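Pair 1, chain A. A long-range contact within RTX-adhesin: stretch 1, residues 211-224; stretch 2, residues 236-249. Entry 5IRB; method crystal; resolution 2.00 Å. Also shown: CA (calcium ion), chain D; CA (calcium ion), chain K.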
# COMPACT_ATOMS: atom_id res chain seq x y z
N SER A 211 -25.34 3.54 -4.54
CA SER A 211 -26.79 3.60 -4.40
C SER A 211 -27.41 2.25 -4.13
O SER A 211 -26.92 1.21 -4.58
CB SER A 211 -27.46 4.21 -5.64
OG SER A 211 -27.30 3.40 -6.78
N ALA A 212 -28.48 2.30 -3.36
CA ALA A 212 -29.35 1.18 -3.10
C ALA A 212 -30.56 1.29 -4.03
O ALA A 212 -30.84 2.36 -4.55
CB ALA A 212 -29.78 1.14 -1.64
N ASP A 213 -31.24 0.17 -4.26
CA ASP A 213 -32.25 0.07 -5.31
C ASP A 213 -33.67 -0.08 -4.76
O ASP A 213 -33.94 -0.97 -3.96
CB ASP A 213 -31.93 -1.11 -6.24
CG ASP A 213 -30.62 -0.92 -6.97
OD1 ASP A 213 -30.37 0.21 -7.45
OD2 ASP A 213 -29.82 -1.88 -7.02
N ALA A 214 -34.55 0.82 -5.17
CA ALA A 214 -35.96 0.75 -4.78
C ALA A 214 -36.61 -0.48 -5.39
O ALA A 214 -36.21 -0.94 -6.47
CB ALA A 214 -36.69 2.01 -5.21
N GLY A 215 -37.57 -1.06 -4.68
CA GLY A 215 -38.40 -2.13 -5.22
C GLY A 215 -39.78 -1.63 -5.59
O GLY A 215 -39.94 -0.56 -6.19
N THR A 216 -40.79 -2.40 -5.19
CA THR A 216 -42.20 -2.07 -5.46
C THR A 216 -43.01 -2.23 -4.19
O THR A 216 -42.98 -3.28 -3.54
CB THR A 216 -42.81 -2.96 -6.55
OG1 THR A 216 -42.05 -2.83 -7.75
CG2 THR A 216 -44.24 -2.53 -6.85
N VAL A 217 -43.71 -1.17 -3.83
CA VAL A 217 -44.59 -1.19 -2.68
C VAL A 217 -46.03 -0.97 -3.13
O VAL A 217 -46.30 -0.09 -3.95
CB VAL A 217 -44.18 -0.11 -1.69
CG1 VAL A 217 -45.25 0.13 -0.65
CG2 VAL A 217 -42.87 -0.52 -1.03
N THR A 218 -46.95 -1.78 -2.61
CA THR A 218 -48.38 -1.63 -2.91
C THR A 218 -49.18 -1.53 -1.61
O THR A 218 -48.72 -1.97 -0.56
CB THR A 218 -48.91 -2.84 -3.73
OG1 THR A 218 -48.89 -4.03 -2.93
CG2 THR A 218 -48.08 -3.07 -4.99
N VAL A 219 -50.38 -0.93 -1.68
CA VAL A 219 -51.31 -0.93 -0.56
C VAL A 219 -52.61 -1.61 -1.00
O VAL A 219 -53.20 -1.24 -2.02
CB VAL A 219 -51.61 0.50 -0.06
CG1 VAL A 219 -52.55 0.49 1.15
CG2 VAL A 219 -50.29 1.28 0.24
N ASN A 220 -53.09 -2.56 -0.20
CA ASN A 220 -54.34 -3.22 -0.52
C ASN A 220 -55.53 -2.28 -0.30
O ASN A 220 -55.37 -1.18 0.21
CB ASN A 220 -54.52 -4.49 0.33
CG ASN A 220 -53.40 -5.49 0.12
OD1 ASN A 220 -52.92 -5.66 -1.00
ND2 ASN A 220 -52.97 -6.14 1.20
N ALA A 221 -56.71 -2.75 -0.66
CA ALA A 221 -57.95 -2.04 -0.42
C ALA A 221 -58.09 -1.71 1.06
O ALA A 221 -57.67 -2.48 1.93
CB ALA A 221 -59.14 -2.90 -0.90
N ILE A 222 -58.66 -0.54 1.34
CA ILE A 222 -58.87 -0.12 2.72
C ILE A 222 -60.19 -0.69 3.19
O ILE A 222 -61.25 -0.17 2.86
CB ILE A 222 -58.85 1.41 2.83
CG1 ILE A 222 -57.61 2.00 2.12
CG2 ILE A 222 -58.97 1.86 4.29
CD1 ILE A 222 -56.31 1.39 2.56
N THR A 223 -60.10 -1.76 3.98
CA THR A 223 -61.18 -2.74 4.16
C THR A 223 -61.56 -3.37 2.80
O THR A 223 -61.06 -2.95 1.75
CB THR A 223 -62.44 -2.14 4.83
OG1 THR A 223 -63.02 -1.14 3.98
CG2 THR A 223 -62.07 -1.51 6.18
N SER A 224 -62.42 -4.38 2.83
CA SER A 224 -62.64 -5.22 1.64
C SER A 224 -63.22 -4.46 0.42
O SER A 224 -62.93 -4.81 -0.73
CB SER A 224 -63.54 -6.40 1.99
OG SER A 224 -64.51 -6.00 2.92
N THR A 236 -60.70 0.05 14.71
CA THR A 236 -59.34 -0.08 14.23
C THR A 236 -59.39 -0.76 12.87
O THR A 236 -60.19 -1.68 12.69
CB THR A 236 -58.47 -0.90 15.19
OG1 THR A 236 -58.36 -0.21 16.44
CG2 THR A 236 -57.08 -1.11 14.62
N VAL A 237 -58.60 -0.29 11.92
CA VAL A 237 -58.55 -0.92 10.61
C VAL A 237 -57.14 -1.42 10.29
O VAL A 237 -56.17 -0.67 10.43
CB VAL A 237 -59.03 0.03 9.50
CG1 VAL A 237 -58.69 -0.53 8.14
CG2 VAL A 237 -60.52 0.26 9.61
N ALA A 238 -57.04 -2.67 9.84
CA ALA A 238 -55.76 -3.24 9.42
C ALA A 238 -55.43 -2.81 8.00
O ALA A 238 -56.07 -3.26 7.04
CB ALA A 238 -55.80 -4.76 9.53
N VAL A 239 -54.44 -1.93 7.86
CA VAL A 239 -53.96 -1.54 6.55
C VAL A 239 -52.77 -2.41 6.14
O VAL A 239 -51.81 -2.55 6.90
CB VAL A 239 -53.57 -0.05 6.53
CG1 VAL A 239 -53.03 0.35 5.17
CG2 VAL A 239 -54.79 0.82 6.94
N SER A 240 -52.84 -2.99 4.95
CA SER A 240 -51.84 -3.95 4.49
C SER A 240 -51.45 -3.71 3.04
O SER A 240 -52.14 -2.97 2.31
CB SER A 240 -52.35 -5.39 4.67
OG SER A 240 -53.42 -5.66 3.79
N GLY A 241 -50.33 -4.31 2.63
CA GLY A 241 -49.83 -4.19 1.27
C GLY A 241 -48.64 -5.11 1.04
O GLY A 241 -48.42 -6.05 1.80
N THR A 242 -47.92 -4.87 -0.06
CA THR A 242 -46.71 -5.62 -0.41
C THR A 242 -45.49 -4.69 -0.51
O THR A 242 -45.62 -3.46 -0.53
CB THR A 242 -46.89 -6.41 -1.72
OG1 THR A 242 -46.96 -5.50 -2.83
CG2 THR A 242 -48.19 -7.24 -1.70
N ALA A 243 -44.31 -5.31 -0.51
CA ALA A 243 -43.03 -4.59 -0.56
C ALA A 243 -42.01 -5.66 -0.94
O ALA A 243 -41.69 -6.50 -0.12
CB ALA A 243 -42.69 -3.96 0.77
N THR A 244 -41.62 -5.68 -2.21
CA THR A 244 -40.66 -6.63 -2.76
C THR A 244 -39.82 -5.96 -3.83
O THR A 244 -40.16 -4.89 -4.31
CB THR A 244 -41.36 -7.85 -3.41
OG1 THR A 244 -42.15 -7.39 -4.52
CG2 THR A 244 -42.28 -8.55 -2.43
N GLY A 245 -38.75 -6.63 -4.25
CA GLY A 245 -37.88 -6.16 -5.31
C GLY A 245 -36.75 -5.27 -4.83
O GLY A 245 -36.73 -4.82 -3.68
N GLY A 246 -35.80 -4.99 -5.72
CA GLY A 246 -34.68 -4.12 -5.36
C GLY A 246 -34.00 -4.62 -4.10
O GLY A 246 -33.78 -5.82 -3.94
N ASP A 247 -33.68 -3.70 -3.19
CA ASP A 247 -33.06 -4.06 -1.93
C ASP A 247 -34.04 -4.20 -0.77
O ASP A 247 -33.63 -4.30 0.39
CB ASP A 247 -32.01 -3.00 -1.57
CG ASP A 247 -30.79 -3.12 -2.42
OD1 ASP A 247 -30.36 -4.27 -2.69
OD2 ASP A 247 -30.32 -2.08 -2.88
N ILE A 248 -35.33 -4.23 -1.07
CA ILE A 248 -36.33 -4.42 -0.02
C ILE A 248 -36.11 -5.78 0.64
O ILE A 248 -35.91 -6.79 -0.05
CB ILE A 248 -37.79 -4.30 -0.55
CG1 ILE A 248 -38.06 -2.88 -1.05
CG2 ILE A 248 -38.79 -4.69 0.53
CD1 ILE A 248 -39.46 -2.67 -1.68
N ALA A 249 -36.17 -5.83 1.96
CA ALA A 249 -35.89 -7.08 2.66
C ALA A 249 -36.81 -7.26 3.86
O ALA A 249 -37.29 -6.28 4.42
CB ALA A 249 -34.45 -7.11 3.10
CA CA D . -25.94 -0.92 -4.24
CA CA K . -65.48 -1.06 4.08
O HOH W 1 -28.33 -1.71 -4.39
O HOH W 2 -30.80 -4.62 -5.72
O HOH W 3 -44.42 -5.35 -3.98
O HOH W 4 -50.75 -8.14 1.90
O HOH W 5 -55.01 -2.18 3.27
O HOH W 6 -57.87 -3.03 4.61
O HOH W 7 -65.59 -3.54 4.18
O HOH W 8 -25.82 -0.95 -6.36
O HOH W 9 -25.71 -3.24 -3.99
O HOH W 10 -67.80 -0.72 4.01

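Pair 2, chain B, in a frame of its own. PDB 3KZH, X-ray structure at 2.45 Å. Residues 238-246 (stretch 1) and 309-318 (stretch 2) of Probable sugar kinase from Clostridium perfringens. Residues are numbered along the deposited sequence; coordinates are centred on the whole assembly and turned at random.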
# COMPACT_ATOMS: atom_id res chain seq x y z
N SER B 238 26.60 37.47 -8.53
CA SER B 238 26.78 37.27 -7.10
C SER B 238 27.42 35.92 -6.81
O SER B 238 27.11 34.93 -7.46
CB SER B 238 25.45 37.40 -6.36
OG SER B 238 25.01 38.74 -6.32
N CYS B 239 28.35 35.92 -5.85
CA CYS B 239 29.06 34.72 -5.44
C CYS B 239 29.29 34.79 -3.95
O CYS B 239 29.57 35.85 -3.40
CB CYS B 239 30.40 34.59 -6.18
SG CYS B 239 31.44 33.18 -5.66
N GLY B 240 29.12 33.65 -3.28
CA GLY B 240 29.30 33.61 -1.85
C GLY B 240 29.11 32.24 -1.27
O GLY B 240 28.98 31.26 -2.00
N LYS B 241 29.09 32.19 0.06
CA LYS B 241 28.92 30.96 0.82
C LYS B 241 28.15 31.30 2.08
O LYS B 241 28.50 32.23 2.80
CB LYS B 241 30.29 30.36 1.19
CG LYS B 241 30.22 29.02 1.94
CD LYS B 241 31.38 28.85 2.91
CE LYS B 241 32.68 28.51 2.20
NZ LYS B 241 33.79 28.30 3.18
N ILE B 242 27.07 30.56 2.32
CA ILE B 242 26.21 30.77 3.49
C ILE B 242 26.07 29.46 4.25
O ILE B 242 25.91 28.39 3.66
CB ILE B 242 24.79 31.35 3.10
CG1 ILE B 242 24.93 32.72 2.42
CG2 ILE B 242 23.94 31.55 4.34
CD1 ILE B 242 23.68 33.23 1.73
N LYS B 243 26.13 29.57 5.57
CA LYS B 243 26.03 28.43 6.46
C LYS B 243 25.12 28.80 7.62
O LYS B 243 25.01 29.97 7.97
CB LYS B 243 27.43 28.07 6.98
CG LYS B 243 27.53 26.96 8.00
CD LYS B 243 28.89 26.99 8.65
CE LYS B 243 28.91 26.18 9.93
NZ LYS B 243 30.27 26.19 10.55
N ALA B 244 24.41 27.80 8.15
CA ALA B 244 23.54 28.01 9.29
C ALA B 244 24.22 27.44 10.53
O ALA B 244 24.91 26.42 10.45
CB ALA B 244 22.20 27.34 9.08
N THR B 245 24.07 28.13 11.65
CA THR B 245 24.63 27.67 12.92
C THR B 245 23.51 26.84 13.58
O THR B 245 22.37 26.84 13.11
CB THR B 245 25.06 28.87 13.83
OG1 THR B 245 23.91 29.64 14.20
CG2 THR B 245 26.04 29.77 13.12
N GLU B 246 23.86 26.08 14.63
CA GLU B 246 22.90 25.26 15.40
C GLU B 246 22.13 24.15 14.66
O GLU B 246 21.01 23.80 15.06
CB GLU B 246 21.91 26.17 16.17
CG GLU B 246 22.53 27.04 17.26
CD GLU B 246 23.18 26.24 18.37
OE1 GLU B 246 22.46 25.45 19.03
OE2 GLU B 246 24.41 26.37 18.56
N LYS B 309 14.25 32.65 12.88
CA LYS B 309 14.95 32.18 14.07
C LYS B 309 16.38 31.68 13.86
O LYS B 309 17.05 31.31 14.84
CB LYS B 309 14.11 31.07 14.74
CG LYS B 309 13.10 31.59 15.75
CD LYS B 309 11.72 30.90 15.74
CE LYS B 309 11.71 29.50 16.35
NZ LYS B 309 12.01 28.44 15.35
N THR B 310 16.86 31.70 12.62
CA THR B 310 18.21 31.21 12.30
C THR B 310 19.30 32.28 12.22
O THR B 310 19.10 33.36 11.66
CB THR B 310 18.20 30.34 10.98
OG1 THR B 310 17.30 29.23 11.14
CG2 THR B 310 19.59 29.75 10.66
N THR B 311 20.45 31.96 12.80
CA THR B 311 21.63 32.82 12.79
C THR B 311 22.53 32.28 11.67
O THR B 311 22.89 31.09 11.68
CB THR B 311 22.37 32.82 14.16
OG1 THR B 311 21.51 33.41 15.15
CG2 THR B 311 23.68 33.61 14.10
N TRP B 312 22.89 33.16 10.73
CA TRP B 312 23.71 32.79 9.58
C TRP B 312 25.15 33.30 9.56
O TRP B 312 25.46 34.35 10.11
CB TRP B 312 23.03 33.26 8.27
CG TRP B 312 21.57 32.88 8.09
CD1 TRP B 312 20.48 33.64 8.43
CD2 TRP B 312 21.04 31.67 7.52
NE1 TRP B 312 19.32 32.98 8.12
CE2 TRP B 312 19.62 31.77 7.56
CE3 TRP B 312 21.63 30.51 6.98
CZ2 TRP B 312 18.78 30.74 7.09
CZ3 TRP B 312 20.78 29.47 6.51
CH2 TRP B 312 19.37 29.61 6.57
N GLU B 313 26.02 32.51 8.93
CA GLU B 313 27.41 32.87 8.72
C GLU B 313 27.41 33.10 7.21
O GLU B 313 27.12 32.18 6.44
CB GLU B 313 28.36 31.73 9.08
CG GLU B 313 28.72 31.66 10.56
CD GLU B 313 29.63 30.50 10.90
OE1 GLU B 313 30.55 30.19 10.10
OE2 GLU B 313 29.44 29.89 11.97
N GLU B 314 27.60 34.37 6.82
CA GLU B 314 27.59 34.77 5.41
C GLU B 314 28.92 35.33 4.96
O GLU B 314 29.60 36.03 5.71
CB GLU B 314 26.49 35.82 5.16
CG GLU B 314 25.08 35.37 5.51
CD GLU B 314 24.04 36.45 5.27
OE1 GLU B 314 23.87 36.87 4.11
OE2 GLU B 314 23.37 36.86 6.23
N GLU B 315 29.30 34.99 3.73
CA GLU B 315 30.56 35.42 3.10
C GLU B 315 30.24 35.78 1.65
O GLU B 315 29.48 35.06 1.00
CB GLU B 315 31.59 34.27 3.12
CG GLU B 315 32.14 33.90 4.51
CD GLU B 315 32.94 32.60 4.54
OE1 GLU B 315 33.77 32.34 3.65
OE2 GLU B 315 32.75 31.82 5.50
N LYS B 316 30.77 36.91 1.16
CA LYS B 316 30.55 37.35 -0.22
C LYS B 316 31.88 37.58 -0.93
O LYS B 316 32.72 38.31 -0.43
CB LYS B 316 29.74 38.67 -0.29
CG LYS B 316 28.31 38.67 0.27
CD LYS B 316 27.46 39.83 -0.28
CE LYS B 316 28.06 41.23 -0.03
NZ LYS B 316 28.21 41.61 1.42
N TYR B 317 32.05 36.99 -2.11
CA TYR B 317 33.28 37.16 -2.89
C TYR B 317 32.96 37.93 -4.17
O TYR B 317 31.90 37.74 -4.77
CB TYR B 317 33.93 35.80 -3.23
CG TYR B 317 33.88 34.77 -2.12
CD1 TYR B 317 32.98 33.70 -2.18
CD2 TYR B 317 34.69 34.90 -0.97
CE1 TYR B 317 32.86 32.78 -1.12
CE2 TYR B 317 34.59 33.97 0.11
CZ TYR B 317 33.67 32.91 0.02
OH TYR B 317 33.54 32.00 1.04
N ASP B 318 33.89 38.79 -4.59
CA ASP B 318 33.73 39.60 -5.80
C ASP B 318 34.41 38.98 -7.03
O ASP B 318 34.69 37.78 -7.04
CB ASP B 318 34.25 41.02 -5.55
CG ASP B 318 33.37 42.09 -6.19
OD1 ASP B 318 33.69 42.51 -7.33
OD2 ASP B 318 32.37 42.49 -5.55
O HOH W 11 28.89 39.00 -4.31
O HOH W 12 29.97 31.26 5.49
O HOH W 13 20.81 29.25 14.11

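Both pairs are two antiparallel strands side by side. The strand directions differ by 166° in pair 1 and 167° in pair 2, and the axes approach to 4.4 and 4.6 Å. Fourteen central residues superpose with an RMSD of 0.9 Å. The buried surfaces are also close, 788 Å² in pair 1 and 764 Å² in pair 2.

The register is the same. A:Thr216 faces A:Thr244 as B:Lys241 faces B:Glu315, and A:Thr218 faces A:Thr242 as B:Lys243 faces B:Glu313. All four are hydrogen-bonded pairs. In pair 1, A:Thr216 N donates to A:Thr244 O at 2.7 Å, and A:Thr244 N returns a bond to A:Thr216 O at 3.1 Å. In pair 2, B:Lys243 N to B:Glu313 O and B:Glu313 N to B:Lys243 O are both 2.9 Å. The ladder continues at the next matched site: A:Asn220 N bonds A:Ser240 O at 2.7 Å, and B:Thr245 N bonds B:Thr311 O at 3.2 Å.

The face carrying these hydrogen-bonded pairs is polar in both, but the chemistry differs. In pair 1 it carries threonines. A:Thr218 OG1 and A:Thr242 OG1 form a very short hydrogen bond of 2.4 Å, in which either could be the donor. Water 3 donates to A:Thr216 O at 2.6 Å and also hydrogen-bonds both A:Thr242 OG1 (2.8 Å) and A:Thr244 OG1 (3.1 Å). In pair 2 the same positions hold lysines opposite glutamates. The charges lie near each other but beyond salt-bridge range: B:Lys241 NZ is 4.1 Å from B:Glu315 OE1, and B:Lys243 NZ is 4.0 Å from B:Glu313 OE1. B:Glu315 OE1 instead accepts a 2.6 Å hydrogen bond from B:Tyr317 OH.

The other face shows how bulk can change strands. A:Val217 matches B:Ile242, with side-chain centres 0.4 Å apart. A:Val217 CG2 meets A:Ala243 CB at 3.9 Å. B:Ile242 CG2 meets B:Trp312 CE3 at 3.7 Å. Next along, A:Val219 faces A:Gly241, whereas the matched B:Ala244 faces B:Trp312. Thus valine plus glycine is replaced by alanine plus tryptophan. A:Val219 CG1 reaches A:Val239 CG1 at 4.1 Å, while B:Ala244 CB rests 3.6 Å from B:Trp312 CZ3. The glycine allows a close approach: A:Val219 CA and A:Gly241 CA are 4.0 Å apart, against 4.8 Å for B:Ala244 CA and B:Trp312 CA. An ideal CB on A:Gly241 would clash with A:Thr218 O.

One glycine is common to both. A:Gly215 matches B:Gly240, and an ideal CB would clash with A:Thr244 O in pair 1 and with B:Glu315 O in pair 2.

Beyond it the pairs differ. A:Gly246 coincides with B:Tyr317. The glycine lies in a type II' turn, and the adjacent A:Asp247 uses OD2 to accept a bond from A:Asp213 N at 2.8 Å. The tyrosine has B:Cys239 SG at its ring edge, 3.8 Å from B:Tyr317 CD1.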